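Local coordinates for protein 3' terminal uridylyl transferase (Trypanosoma brucei, PDB 5HZD) that catalyses the addition of uridines from UTP to the 3' ends of guide RNAs and other mitochondrial RNAs in trypanosome RNA editing and processing, at residues A86-A91 against S246-V251; N331-S336 against S484-T489; I465-P468 against N474-R477. All coordinates share one frame; numbering follows the deposited sequence.

Contact 1 (A86-A91 against S246-V251); sequences AHRARA and STTAAV
Arg88 and Ala91 of helix 80-100 meet Thr247 and Thr248 at the start of helix 247-254. The segment axes run nearly parallel, 16° apart, with a closest approach of 9.4 Å; the short side chains of Ala91 and Thr248 suit the gap between them, while Arg88 runs out along its margin. Arg88 starts in the gap: its CB lies 3.9 Å from Thr248 OG1. CG turns away from the carbonyl carbon (chi1 -66°) and still skirts the same hydroxyl. Arg88 CD moves on to the neighbouring threonine, 4.3 Å from Thr247 OG1. The chain then bends at chi3, and NE makes a salt bridge with Glu279 OE2. The other oxygen of that carboxylate, OE1, is hydrogen-bonded to Thr247 OG1, so Glu279 ties the two helices together indirectly. One turn further along helix 80-100, Ala91 CB meets the Thr248 methyl CG2 at 3.9 Å, while Thr248 OG1 has a weak bond with Gln92 NE2. Ser246 suits the N-cap, its OG accepting from Ala249 N at 3.0 Å almost in line. Helix 80-100 belongs to the palm; helix 247-254 lies between strands 239-244 and 267-271 of the four-stranded sheet inserted between palm strands 174-177 and 285-288. With no direct hydrogen bond, the chemistry implies a light surface junction, part van der Waals packing and part shared carboxylate.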
loop_
_atom_site.group_PDB
_atom_site.type_symbol
_atom_site.label_atom_id
_atom_site.label_comp_id
_atom_site.label_asym_id
_atom_site.label_seq_id
_atom_site.Cartn_x
_atom_site.Cartn_y
_atom_site.Cartn_z
ATOM N N ALA A 86 4.899 -8.483 11.268
ATOM C CA ALA A 86 4.151 -7.224 11.156
ATOM C C ALA A 86 3.063 -7.131 12.244
ATOM O O ALA A 86 2.821 -6.059 12.788
ATOM C CB ALA A 86 3.521 -7.066 9.731
ATOM N N HIS A 87 2.421 -8.252 12.554
ATOM C CA HIS A 87 1.444 -8.292 13.646
ATOM C C HIS A 87 2.078 -7.868 14.970
ATOM O O HIS A 87 1.481 -7.109 15.757
ATOM C CB HIS A 87 0.836 -9.676 13.827
ATOM C CG HIS A 87 0.037 -10.166 12.656
ATOM N ND1 HIS A 87 -0.578 -11.395 12.671
ATOM C CD2 HIS A 87 -0.275 -9.591 11.471
ATOM C CE1 HIS A 87 -1.220 -11.571 11.527
ATOM N NE2 HIS A 87 -1.050 -10.501 10.782
ATOM N N ARG A 88 3.272 -8.373 15.238
ATOM C CA ARG A 88 3.937 -8.009 16.481
ATOM C C ARG A 88 4.302 -6.531 16.475
ATOM O O ARG A 88 4.142 -5.830 17.498
ATOM C CB ARG A 88 5.156 -8.885 16.699
ATOM C CG ARG A 88 4.744 -10.333 16.919
ATOM C CD ARG A 88 5.829 -11.203 17.513
ATOM N NE ARG A 88 6.858 -11.495 16.533
ATOM C CZ ARG A 88 6.812 -12.490 15.656
ATOM N NH1 ARG A 88 5.780 -13.340 15.631
ATOM N NH2 ARG A 88 7.821 -12.646 14.803
ATOM N N ALA A 89 4.806 -6.026 15.341
ATOM C CA ALA A 89 5.109 -4.604 15.261
ATOM C C ALA A 89 3.888 -3.730 15.526
ATOM O O ALA A 89 3.980 -2.698 16.195
ATOM C CB ALA A 89 5.739 -4.252 13.885
ATOM N N ARG A 90 2.731 -4.152 15.007
ATOM C CA ARG A 90 1.483 -3.421 15.202
ATOM C C ARG A 90 1.143 -3.363 16.689
ATOM O O ARG A 90 0.781 -2.309 17.194
ATOM C CB ARG A 90 0.319 -4.130 14.463
ATOM C CG ARG A 90 -0.972 -3.288 14.399
ATOM C CD ARG A 90 -2.227 -4.179 14.248
ATOM N NE ARG A 90 -2.263 -5.061 15.400
ATOM C CZ ARG A 90 -2.726 -4.689 16.579
ATOM N NH1 ARG A 90 -3.266 -3.464 16.732
ATOM N NH2 ARG A 90 -2.635 -5.530 17.601
ATOM N N ALA A 91 1.243 -4.504 17.386
ATOM C CA ALA A 91 0.934 -4.522 18.811
ATOM C C ALA A 91 1.908 -3.650 19.570
ATOM O O ALA A 91 1.507 -2.964 20.529
ATOM C CB ALA A 91 0.946 -5.950 19.347
ATOM N N SER A 246 8.671 -11.649 25.483
ATOM C CA SER A 246 8.536 -11.455 24.042
ATOM C C SER A 246 8.990 -10.048 23.690
ATOM O O SER A 246 9.159 -9.209 24.567
ATOM C CB SER A 246 7.085 -11.638 23.615
ATOM O OG SER A 246 6.287 -10.555 24.053
ATOM N N THR A 247 9.196 -9.798 22.402
ATOM C CA THR A 247 9.527 -8.445 21.948
ATOM C C THR A 247 8.383 -7.478 22.185
ATOM O O THR A 247 8.605 -6.294 22.405
ATOM C CB THR A 247 9.895 -8.439 20.448
ATOM O OG1 THR A 247 8.902 -9.172 19.720
ATOM C CG2 THR A 247 11.255 -9.092 20.228
ATOM N N THR A 248 7.143 -7.947 22.113
ATOM C CA THR A 248 6.022 -7.061 22.373
ATOM C C THR A 248 5.972 -6.697 23.865
ATOM O O THR A 248 5.765 -5.524 24.215
ATOM C CB THR A 248 4.695 -7.680 21.904
ATOM O OG1 THR A 248 4.797 -7.976 20.501
ATOM C CG2 THR A 248 3.560 -6.719 22.101
ATOM N N ALA A 249 6.167 -7.684 24.738
ATOM C CA ALA A 249 6.246 -7.365 26.162
ATOM C C ALA A 249 7.388 -6.394 26.445
ATOM O O ALA A 249 7.282 -5.568 27.348
ATOM C CB ALA A 249 6.409 -8.637 27.018
ATOM N N ALA A 250 8.476 -6.484 25.685
ATOM C CA ALA A 250 9.618 -5.611 25.912
ATOM C C ALA A 250 9.258 -4.158 25.604
ATOM O O ALA A 250 9.651 -3.247 26.329
ATOM C CB ALA A 250 10.824 -6.055 25.103
ATOM N N VAL A 251 8.502 -3.927 24.538
ATOM C CA VAL A 251 8.042 -2.567 24.262
ATOM C C VAL A 251 6.997 -2.098 25.293
ATOM O O VAL A 251 7.020 -0.956 25.735
ATOM C CB VAL A 251 7.516 -2.463 22.822
ATOM C CG1 VAL A 251 6.970 -1.054 22.559
ATOM C CG2 VAL A 251 8.642 -2.815 21.840
#

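Contact 2 (N331-S336 against S484-T489); sequences NGYFTS and SLRVRT
Tyr333 and Phe334 lie on a loop that passes one flank of helix 481-497, with the CA of Tyr333 8.6 Å from the CA of Val487, the nearest such pair. Before them Gly332 has a positive phi (93°), a conformation in which a CB would press on the preceding carbonyl oxygen; beyond it the backbone is extended through Phe334 and Thr335. Val487 divides its two methyls between the aromatic rings. Val487 CG1 is anti to the backbone N (chi1 175°); Val487 CG2 then comes to the edge of the Tyr333 ring, 4.0 Å from CD1, and CG1 lies at the edge of the Phe334 ring, 4.4 Å from CE2. Valine suits the place because its two methyls diverge directly from CB, one for each ring. The long tyrosine then reaches past it, crossing the Arg486 side chain at about a right angle. Its hydroxyl sits at the guanidinium edge and receives a weak, bent bond from Arg486 NE, 3.1 Å from Tyr333 OH with 126° at the hydrogen. Arg486 CD also lies 3.4 Å from Tyr333 OH. The firmer anchor of the guanidinium is Leu33 O, which bonds to NH1 and links this helix to the zinc-finger region. On the far flank Leu485 and Thr489 pack against helix 37-47. On the loop side Thr335 OG1 caps helix 336-349 through Ala338 N, and that helix begins with the UTP-binding pair Ser336 and Tyr337. Phe334 meanwhile rests on Ile465 and Ile479 of the loop leading into helix 481-497.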
loop_
_atom_site.group_PDB
_atom_site.type_symbol
_atom_site.label_atom_id
_atom_site.label_comp_id
_atom_site.label_asym_id
_atom_site.label_seq_id
_atom_site.Cartn_x
_atom_site.Cartn_y
_atom_site.Cartn_z
ATOM N N ASN A 331 4.439 12.813 -10.658
ATOM C CA ASN A 331 4.462 13.564 -11.903
ATOM C C ASN A 331 3.141 13.513 -12.632
ATOM O O ASN A 331 3.094 13.771 -13.824
ATOM C CB ASN A 331 5.575 13.072 -12.822
ATOM C CG ASN A 331 6.932 13.325 -12.234
ATOM O OD1 ASN A 331 7.732 12.404 -12.050
ATOM N ND2 ASN A 331 7.194 14.585 -11.905
ATOM N N GLY A 332 2.085 13.154 -11.909
ATOM C CA GLY A 332 0.727 13.291 -12.423
ATOM C C GLY A 332 0.176 12.046 -13.103
ATOM O O GLY A 332 -0.948 12.054 -13.643
ATOM N N TYR A 333 0.958 10.970 -13.109
ATOM C CA TYR A 333 0.440 9.744 -13.707
ATOM C C TYR A 333 -0.368 9.002 -12.648
ATOM O O TYR A 333 -0.765 9.599 -11.621
ATOM C CB TYR A 333 1.549 8.887 -14.307
ATOM C CG TYR A 333 2.202 9.515 -15.524
ATOM C CD1 TYR A 333 1.701 9.289 -16.799
ATOM C CD2 TYR A 333 3.316 10.334 -15.383
ATOM C CE1 TYR A 333 2.291 9.859 -17.914
ATOM C CE2 TYR A 333 3.917 10.918 -16.491
ATOM C CZ TYR A 333 3.395 10.668 -17.754
ATOM O OH TYR A 333 3.987 11.250 -18.865
ATOM N N PHE A 334 -0.618 7.712 -12.861
ATOM C CA PHE A 334 -1.490 6.980 -11.938
ATOM C C PHE A 334 -0.768 6.546 -10.665
ATOM O O PHE A 334 0.457 6.464 -10.601
ATOM C CB PHE A 334 -2.016 5.723 -12.623
ATOM C CG PHE A 334 -2.996 5.991 -13.716
ATOM C CD1 PHE A 334 -4.153 6.719 -13.480
ATOM C CD2 PHE A 334 -2.780 5.473 -14.986
ATOM C CE1 PHE A 334 -5.073 6.957 -14.498
ATOM C CE2 PHE A 334 -3.704 5.692 -15.995
ATOM C CZ PHE A 334 -4.844 6.431 -15.761
ATOM N N THR A 335 -1.558 6.265 -9.643
ATOM C CA THR A 335 -1.057 5.650 -8.431
ATOM C C THR A 335 -1.158 4.131 -8.532
ATOM O O THR A 335 -1.830 3.575 -9.423
ATOM C CB THR A 335 -1.938 6.062 -7.251
ATOM O OG1 THR A 335 -3.302 5.696 -7.526
ATOM C CG2 THR A 335 -1.863 7.554 -7.017
ATOM N N SER A 336 -0.551 3.434 -7.585
ATOM C CA SER A 336 -0.699 1.984 -7.552
ATOM C C SER A 336 -2.151 1.578 -7.348
ATOM O O SER A 336 -2.624 0.576 -7.919
ATOM C CB SER A 336 0.186 1.373 -6.468
ATOM O OG SER A 336 1.559 1.563 -6.828
ATOM N N SER A 484 -1.462 11.094 -21.961
ATOM C CA SER A 484 -2.353 9.931 -22.144
ATOM C C SER A 484 -1.798 9.036 -23.246
ATOM O O SER A 484 -1.929 7.811 -23.183
ATOM C CB SER A 484 -3.805 10.343 -22.478
ATOM O OG SER A 484 -3.935 10.803 -23.815
ATOM N N LEU A 485 -1.144 9.641 -24.231
ATOM C CA LEU A 485 -0.626 8.850 -25.342
ATOM C C LEU A 485 0.658 8.136 -24.905
ATOM O O LEU A 485 0.976 7.064 -25.437
ATOM C CB LEU A 485 -0.413 9.722 -26.576
ATOM C CG LEU A 485 -1.765 10.232 -27.130
ATOM C CD1 LEU A 485 -1.567 10.996 -28.434
ATOM C CD2 LEU A 485 -2.774 9.072 -27.310
ATOM N N ARG A 486 1.384 8.714 -23.946
ATOM C CA ARG A 486 2.478 7.981 -23.292
ATOM C C ARG A 486 1.951 6.733 -22.588
ATOM O O ARG A 486 2.567 5.665 -22.656
ATOM C CB ARG A 486 3.280 8.886 -22.333
ATOM C CG ARG A 486 4.053 9.974 -23.085
ATOM C CD ARG A 486 4.707 11.000 -22.143
ATOM N NE ARG A 486 5.680 10.356 -21.262
ATOM C CZ ARG A 486 6.949 10.151 -21.603
ATOM N NH1 ARG A 486 7.380 10.541 -22.796
ATOM N NH2 ARG A 486 7.786 9.554 -20.758
ATOM N N VAL A 487 0.809 6.845 -21.923
ATOM C CA VAL A 487 0.189 5.697 -21.278
ATOM C C VAL A 487 -0.248 4.663 -22.315
ATOM O O VAL A 487 0.054 3.477 -22.187
ATOM C CB VAL A 487 -1.019 6.115 -20.417
ATOM C CG1 VAL A 487 -1.709 4.869 -19.848
ATOM C CG2 VAL A 487 -0.535 7.011 -19.266
ATOM N N ARG A 488 -0.966 5.109 -23.343
ATOM C CA ARG A 488 -1.385 4.191 -24.398
ATOM C C ARG A 488 -0.190 3.482 -25.020
ATOM O O ARG A 488 -0.287 2.303 -25.362
ATOM C CB ARG A 488 -2.179 4.909 -25.490
ATOM C CG ARG A 488 -3.544 5.476 -25.024
ATOM C CD ARG A 488 -4.512 4.414 -24.466
ATOM N NE ARG A 488 -4.910 3.439 -25.484
ATOM C CZ ARG A 488 -5.871 3.621 -26.395
ATOM N NH1 ARG A 488 -6.564 4.767 -26.469
ATOM N NH2 ARG A 488 -6.156 2.645 -27.244
ATOM N N THR A 489 0.918 4.197 -25.212
ATOM C CA THR A 489 2.145 3.586 -25.754
ATOM C C THR A 489 2.555 2.377 -24.934
ATOM O O THR A 489 2.836 1.296 -25.496
ATOM C CB THR A 489 3.351 4.554 -25.752
ATOM O OG1 THR A 489 3.073 5.666 -26.610
ATOM C CG2 THR A 489 4.607 3.880 -26.280
#

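Contact 3 (I465-P468 against N474-R477); sequences IEDP and NLGR. With SO4 (sulfate ion), chain C.
The nucleotide recognition motif, inferred to span residues 465 to 474, is closed at its base where Ile465 meets Asn474 and Leu475. Glu466 and Asn474 form a single beta bridge there. Leu475 N donates to Ile465 O at 2.9 Å, in the carbonyl plane. Asn474 makes the second clasp with its side chain: CG is anti to the backbone N (chi1 -178°), which places OD1 2.9 Å from Ile465 N in a fairly straight bond (163°). The same OD1 accepts Gly476 N from the opposite face of the amide, closing an Asx turn, while ND2 is held by the carbonyl oxygens of Arg460 and Leu463. Asparagine suits this place because one amide both accepts and donates to backbone. Residues 474-477 make a type I turn in which Asn474 O takes Arg477 N on one face and Arg477 NH1, 3.0 Å away, on the other. Thus braced, the guanidinium uses its edge to bind a sulfate, probably from the crystallisation liquor: Arg477 NE reaches sulfate O3 at 2.9 Å and Arg477 NH2 reaches O4 at 3.2 Å, and His478 NE2 also bonds to the anion. Leu475 fills the gap between the two segments with its forked end. Leu475 CD1 meets Ile465 CG2 at 3.9 Å, the side chains crossing at about a right angle, and Leu475 CD2 lies 3.7 Å from Asp467 OD2. OD1 accepts from the backbone N of Tyr469 and Glu470, which fixes the carboxylate; the Asp467 side chain lies close to those of UTP-binding Tyr337 and Asn296. Toward helix 336-349, Ile465 packs on Ile341 and Met342, and Pro468 on Tyr337 and Ile341; Glu466 is backbone-bonded to Ile417, just past strand 415-416.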
loop_
_atom_site.group_PDB
_atom_site.type_symbol
_atom_site.label_atom_id
_atom_site.label_comp_id
_atom_site.label_asym_id
_atom_site.label_seq_id
_atom_site.Cartn_x
_atom_site.Cartn_y
_atom_site.Cartn_z
ATOM N N ILE A 465 -10.636 7.195 -14.350
ATOM C CA ILE A 465 -10.780 6.086 -13.409
ATOM C C ILE A 465 -11.471 6.697 -12.190
ATOM O O ILE A 465 -10.952 7.655 -11.587
ATOM C CB ILE A 465 -9.407 5.534 -12.992
ATOM C CG1 ILE A 465 -8.672 4.987 -14.215
ATOM C CG2 ILE A 465 -9.595 4.434 -11.970
ATOM C CD1 ILE A 465 -7.279 4.425 -13.849
ATOM N N GLU A 466 -12.653 6.194 -11.866
ATOM C CA GLU A 466 -13.424 6.739 -10.751
ATOM C C GLU A 466 -12.879 6.192 -9.427
ATOM O O GLU A 466 -12.724 4.968 -9.257
ATOM C CB GLU A 466 -14.910 6.385 -10.928
ATOM C CG GLU A 466 -15.820 6.917 -9.783
ATOM C CD GLU A 466 -17.325 6.791 -10.018
ATOM O OE1 GLU A 466 -17.804 5.966 -10.837
ATOM O OE2 GLU A 466 -18.074 7.555 -9.363
ATOM N N ASP A 467 -12.569 7.079 -8.474
ATOM C CA ASP A 467 -12.188 6.619 -7.136
ATOM C C ASP A 467 -13.414 6.009 -6.441
ATOM O O ASP A 467 -14.505 6.605 -6.423
ATOM C CB ASP A 467 -11.666 7.790 -6.299
ATOM C CG ASP A 467 -11.126 7.345 -4.971
ATOM O OD1 ASP A 467 -11.928 7.061 -4.071
ATOM O OD2 ASP A 467 -9.904 7.301 -4.814
ATOM N N PRO A 468 -13.263 4.793 -5.883
ATOM C CA PRO A 468 -14.420 4.109 -5.305
ATOM C C PRO A 468 -15.134 4.872 -4.184
ATOM O O PRO A 468 -16.363 4.814 -4.117
ATOM C CB PRO A 468 -13.800 2.824 -4.749
ATOM C CG PRO A 468 -12.706 2.526 -5.715
ATOM C CD PRO A 468 -12.108 3.892 -6.023
ATOM N N ASN A 474 -11.245 11.990 -10.263
ATOM C CA ASN A 474 -10.639 11.205 -11.325
ATOM C C ASN A 474 -9.207 10.872 -10.988
ATOM O O ASN A 474 -8.375 11.775 -10.839
ATOM C CB ASN A 474 -10.685 11.972 -12.670
ATOM C CG ASN A 474 -10.108 11.155 -13.830
ATOM O OD1 ASN A 474 -9.961 9.942 -13.717
ATOM N ND2 ASN A 474 -9.756 11.829 -14.941
ATOM N N LEU A 475 -8.895 9.585 -10.895
ATOM C CA LEU A 475 -7.510 9.193 -10.628
ATOM C C LEU A 475 -6.593 9.557 -11.799
ATOM O O LEU A 475 -5.373 9.631 -11.642
ATOM C CB LEU A 475 -7.395 7.713 -10.220
ATOM C CG LEU A 475 -8.292 7.358 -9.025
ATOM C CD1 LEU A 475 -8.136 5.890 -8.654
ATOM C CD2 LEU A 475 -7.911 8.223 -7.821
ATOM N N GLY A 476 -7.170 9.821 -12.971
ATOM C CA GLY A 476 -6.384 10.332 -14.075
ATOM C C GLY A 476 -6.433 11.844 -14.300
ATOM O O GLY A 476 -6.151 12.320 -15.411
ATOM N N ARG A 477 -6.801 12.602 -13.264
ATOM C CA ARG A 477 -7.018 14.032 -13.388
ATOM C C ARG A 477 -5.832 14.869 -13.828
ATOM O O ARG A 477 -6.017 16.006 -14.268
ATOM C CB ARG A 477 -7.580 14.606 -12.080
ATOM C CG ARG A 477 -6.610 14.498 -10.909
ATOM C CD ARG A 477 -7.294 14.759 -9.567
ATOM N NE ARG A 477 -6.352 14.522 -8.454
ATOM C CZ ARG A 477 -6.011 13.320 -7.996
ATOM N NH1 ARG A 477 -6.511 12.210 -8.552
ATOM N NH2 ARG A 477 -5.159 13.217 -6.979
HETATM S S SO4 C . -4.524 16.977 -6.323
HETATM O O1 SO4 C . -5.161 16.623 -5.058
HETATM O O2 SO4 C . -3.873 18.284 -6.197
HETATM O O3 SO4 C . -5.543 17.046 -7.372
HETATM O O4 SO4 C . -3.529 15.954 -6.652
#

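Overall arrangement
Contacts 2 and 3 form one neighbourhood, their centres 12 Å apart, and contact 3 is nested in the chain loop that contact 2 closes. Phe334 joins them: its CE1 lies 3.4 Å from Ile465 CD1 and 3.6 Å from Gly476 CA. Both adjoin the uridine triphosphate pocket, contact 2 through Ser336 and contact 3 through Asp467, about 4 Å from Tyr337 between nearest side-chain atoms. Contact 1 lies across the centre of the chain, 40 Å from contact 2 and 37 Å from contact 3 between centres. It joins the palm to the inserted domain, and on its palm side the Arg88 side chain is about 11 Å from that of Ile124, a probable UTP-binding residue.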